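Local coordinates for protein putative adenylate cyclase (Vibrio parahaemolyticus, PDB 2ACA) that belongs to the CYTH family of enzymes acting on triphosphates and is probably an adenylate cyclase, though its function is not established, at residues 46-51 with 98-103. Residues are numbered along the deposited sequence; the frame is centred on the assembly and turned at random.
Sequences WFYDTP and SMLENM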
ATOM      1  N   TRP A  46       8.177  -6.155  -9.620  1.00 17.85           N
ATOM      2  CA  TRP A  46       8.774  -4.908 -10.066  1.00 17.14           C
ATOM      3  C   TRP A  46       9.657  -4.428  -8.931  1.00 16.99           C
ATOM      4  O   TRP A  46       9.148  -4.090  -7.861  1.00 19.92           O
ATOM      5  CB  TRP A  46       7.686  -3.867 -10.325  1.00 13.68           C
ATOM      6  CG  TRP A  46       6.860  -4.115 -11.532  1.00 14.06           C
ATOM      7  CD1 TRP A  46       7.091  -3.636 -12.789  1.00 17.28           C
ATOM      8  CD2 TRP A  46       5.636  -4.858 -11.602  1.00 15.99           C
ATOM      9  NE1 TRP A  46       6.080  -4.028 -13.639  1.00 18.48           N
ATOM     10  CE2 TRP A  46       5.176  -4.782 -12.938  1.00 15.54           C
ATOM     11  CE3 TRP A  46       4.880  -5.580 -10.668  1.00 16.86           C
ATOM     12  CZ2 TRP A  46       3.995  -5.397 -13.363  1.00 17.72           C
ATOM     13  CZ3 TRP A  46       3.706  -6.190 -11.087  1.00 18.90           C
ATOM     14  CH2 TRP A  46       3.274  -6.095 -12.429  1.00 18.85           C
ATOM     15  N   PHE A  47      10.969  -4.414  -9.145  1.00 14.29           N
ATOM     16  CA  PHE A  47      11.896  -3.952  -8.116  1.00 15.79           C
ATOM     17  C   PHE A  47      12.175  -2.464  -8.316  1.00 15.45           C
ATOM     18  O   PHE A  47      12.401  -2.016  -9.444  1.00 14.77           O
ATOM     19  CB  PHE A  47      13.213  -4.730  -8.173  1.00 15.38           C
ATOM     20  CG  PHE A  47      13.062  -6.195  -7.898  1.00 19.25           C
ATOM     21  CD1 PHE A  47      12.334  -7.010  -8.763  1.00 17.52           C
ATOM     22  CD2 PHE A  47      13.628  -6.760  -6.756  1.00 19.23           C
ATOM     23  CE1 PHE A  47      12.169  -8.371  -8.492  1.00 20.29           C
ATOM     24  CE2 PHE A  47      13.472  -8.115  -6.474  1.00 21.18           C
ATOM     25  CZ  PHE A  47      12.740  -8.922  -7.344  1.00 21.32           C
ATOM     26  N   TYR A  48      12.179  -1.710  -7.220  1.00 16.81           N
ATOM     27  CA  TYR A  48      12.425  -0.269  -7.281  1.00 13.92           C
ATOM     28  C   TYR A  48      13.617   0.209  -6.478  1.00 15.35           C
ATOM     29  O   TYR A  48      14.048  -0.434  -5.517  1.00 14.93           O
ATOM     30  CB  TYR A  48      11.212   0.511  -6.780  1.00 10.37           C
ATOM     31  CG  TYR A  48       9.992   0.399  -7.641  1.00 10.84           C
ATOM     32  CD1 TYR A  48       9.192  -0.735  -7.600  1.00 10.59           C
ATOM     33  CD2 TYR A  48       9.629   1.435  -8.496  1.00 10.51           C
ATOM     34  CE1 TYR A  48       8.064  -0.836  -8.387  1.00 13.62           C
ATOM     35  CE2 TYR A  48       8.498   1.342  -9.288  1.00 13.08           C
ATOM     36  CZ  TYR A  48       7.723   0.206  -9.228  1.00 13.18           C
ATOM     37  OH  TYR A  48       6.610   0.099 -10.011  1.00 15.49           O
ATOM     38  N   ASP A  49      14.127   1.369  -6.879  1.00 11.51           N
ATOM     39  CA  ASP A  49      15.235   2.014  -6.193  1.00 16.20           C
ATOM     40  C   ASP A  49      15.411   3.429  -6.750  1.00 16.60           C
ATOM     41  O   ASP A  49      14.852   3.767  -7.789  1.00 17.48           O
ATOM     42  CB  ASP A  49      16.536   1.218  -6.356  1.00 23.32           C
ATOM     43  CG  ASP A  49      17.502   1.446  -5.194  1.00 24.65           C
ATOM     44  OD1 ASP A  49      17.373   2.492  -4.519  1.00 26.26           O
ATOM     45  OD2 ASP A  49      18.388   0.592  -4.955  1.00 24.75           O
ATOM     46  N   THR A  50      16.179   4.252  -6.050  1.00 19.17           N
ATOM     47  CA  THR A  50      16.418   5.619  -6.489  1.00 21.88           C
ATOM     48  C   THR A  50      17.488   5.616  -7.577  1.00 23.68           C
ATOM     49  O   THR A  50      18.055   4.567  -7.905  1.00 23.34           O
ATOM     50  CB  THR A  50      16.908   6.491  -5.326  1.00 19.78           C
ATOM     51  OG1 THR A  50      18.187   6.021  -4.886  1.00 22.49           O
ATOM     52  CG2 THR A  50      15.929   6.424  -4.157  1.00 19.97           C
ATOM     53  N   PRO A  51      17.776   6.789  -8.160  1.00 28.16           N
ATOM     54  CA  PRO A  51      18.796   6.855  -9.211  1.00 28.13           C
ATOM     55  C   PRO A  51      20.176   6.357  -8.766  1.00 28.47           C
ATOM     56  O   PRO A  51      20.832   5.622  -9.503  1.00 27.07           O
ATOM     57  CB  PRO A  51      18.796   8.331  -9.592  1.00 33.06           C
ATOM     58  CG  PRO A  51      17.351   8.705  -9.407  1.00 34.37           C
ATOM     59  CD  PRO A  51      17.039   8.063  -8.069  1.00 33.27           C
ATOM     60  N   SER A  98       2.740   4.279  -9.602  1.00 13.46           N
ATOM     61  CA  SER A  98       2.769   5.709  -9.883  1.00 16.66           C
ATOM     62  C   SER A  98       3.258   6.518  -8.667  1.00 17.20           C
ATOM     63  O   SER A  98       4.051   7.452  -8.806  1.00 17.69           O
ATOM     64  CB  SER A  98       1.369   6.162 -10.312  1.00 15.21           C
ATOM     65  OG  SER A  98       1.375   7.509 -10.745  1.00 19.84           O
HETATM   66  N   MSE A  99       2.803   6.147  -7.473  1.00 14.09           N
HETATM   67  CA  MSE A  99       3.224   6.858  -6.269  1.00 13.61           C
HETATM   68  C   MSE A  99       4.716   6.684  -5.997  1.00 12.44           C
HETATM   69  O   MSE A  99       5.391   7.639  -5.617  1.00 13.36           O
HETATM   70  CB  MSE A  99       2.411   6.396  -5.055  1.00 14.46           C
HETATM   71  CG  MSE A  99       0.987   6.918  -5.026  1.00 18.81           C
HETATM   72 SE   MSE A  99       0.008   6.434  -3.401  1.00 32.63          SE
HETATM   73  CE  MSE A  99      -0.491   4.657  -3.968  1.00 22.28           C
ATOM     74  N   LEU A 100       5.236   5.473  -6.187  1.00 11.01           N
ATOM     75  CA  LEU A 100       6.662   5.231  -5.960  1.00 11.14           C
ATOM     76  C   LEU A 100       7.524   6.059  -6.929  1.00 10.18           C
ATOM     77  O   LEU A 100       8.597   6.547  -6.574  1.00 10.35           O
ATOM     78  CB  LEU A 100       6.996   3.739  -6.111  1.00 12.04           C
ATOM     79  CG  LEU A 100       6.596   2.782  -4.984  1.00 12.20           C
ATOM     80  CD1 LEU A 100       7.119   1.368  -5.281  1.00  7.92           C
ATOM     81  CD2 LEU A 100       7.165   3.294  -3.673  1.00 11.30           C
ATOM     82  N   GLU A 101       7.064   6.219  -8.158  1.00  8.64           N
ATOM     83  CA  GLU A 101       7.834   7.007  -9.121  1.00 11.79           C
ATOM     84  C   GLU A 101       7.782   8.476  -8.703  1.00  8.58           C
ATOM     85  O   GLU A 101       8.779   9.191  -8.759  1.00  8.80           O
ATOM     86  CB  GLU A 101       7.272   6.810 -10.527  1.00 22.20           C
ATOM     87  CG  GLU A 101       7.255   5.344 -10.921  1.00 31.27           C
ATOM     88  CD  GLU A 101       7.250   5.125 -12.412  1.00 36.77           C
ATOM     89  OE1 GLU A 101       8.213   5.562 -13.077  1.00 41.76           O
ATOM     90  OE2 GLU A 101       6.290   4.509 -12.918  1.00 39.37           O
ATOM     91  N   ASN A 102       6.615   8.904  -8.246  1.00 12.90           N
ATOM     92  CA  ASN A 102       6.439  10.271  -7.793  1.00 14.32           C
ATOM     93  C   ASN A 102       7.345  10.469  -6.568  1.00 16.04           C
ATOM     94  O   ASN A 102       7.830  11.568  -6.307  1.00 16.99           O
ATOM     95  CB  ASN A 102       4.963  10.494  -7.448  1.00 11.04           C
ATOM     96  CG  ASN A 102       4.597  11.972  -7.318  1.00 10.67           C
ATOM     97  OD1 ASN A 102       3.421  12.317  -7.201  1.00 10.03           O
ATOM     98  ND2 ASN A 102       5.602  12.840  -7.323  1.00 10.84           N
HETATM   99  N   MSE A 103       7.591   9.388  -5.834  1.00 18.38           N
HETATM  100  CA  MSE A 103       8.454   9.439  -4.651  1.00 17.26           C
HETATM  101  C   MSE A 103       9.932   9.396  -5.028  1.00 17.24           C
HETATM  102  O   MSE A 103      10.802   9.315  -4.162  1.00 17.17           O
HETATM  103  CB  MSE A 103       8.113   8.287  -3.695  1.00 13.81           C
HETATM  104  CG  MSE A 103       6.847   8.549  -2.858  1.00 15.70           C
HETATM  105 SE   MSE A 103       5.904   6.964  -2.225  1.00 28.40          SE
HETATM  106  CE  MSE A 103       7.033   6.508  -0.720  1.00 20.05           C
TER
HETATM  107  O   HOH W   1       6.434   1.885 -11.907  1.00 28.14           O
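Leu100 lays one methyl, CD1, over the face of the Tyr48 ring. The methyl carbon lies 3.8 Å from the ring centroid and 11° off the ring normal, a CH-pi contact. That small offset, at a height of 3.7 Å above the ring plane, puts it over the centre of the ring; CD1 of Leu100 is nearest to Tyr48 CG and CD1, each at 3.8 Å, and also meets Tyr48 CE1. Leu100 CG stands anti to its own carbonyl carbon (chi1 -75°), and the extended chi2 carries CD1 onward from the helix to the tyrosine. At the ring edge the contact turns looser: Glu101 CG lies near the ring plane, 4.5 Å from Tyr48 CE2. Beyond it the polar ends are joined through one water, whose O lies in the ring plane, is hydrogen-bonded to Tyr48 OH at 2.6 Å and donates to Glu101 OE2 at 2.8 Å. The phenol oxygen of a buried tyrosine is thereby tied to the carboxylate of an exposed glutamate, while the methyl covers the apolar part of the same ring. The strand ends at Asp49, and the chain continues as a loop; Asp49 OD1 accepts from Thr50 N (2.6 Å), on its anti side and 23° out of the carboxylate plane, and from Leu55 N. The contact packs helix 93-102 on the end of strand 35-49 in the antiparallel sheet of the CYTH domain. Tyr48 also touches Val107 of strand 106-120 and Leu62 and Leu64 of strand 61-68; Leu100 shares Leu64, and from the same helix Ser98 OG bonds to Glu86, and the backbone O of Asn102 to Lys60, both of the second subunit.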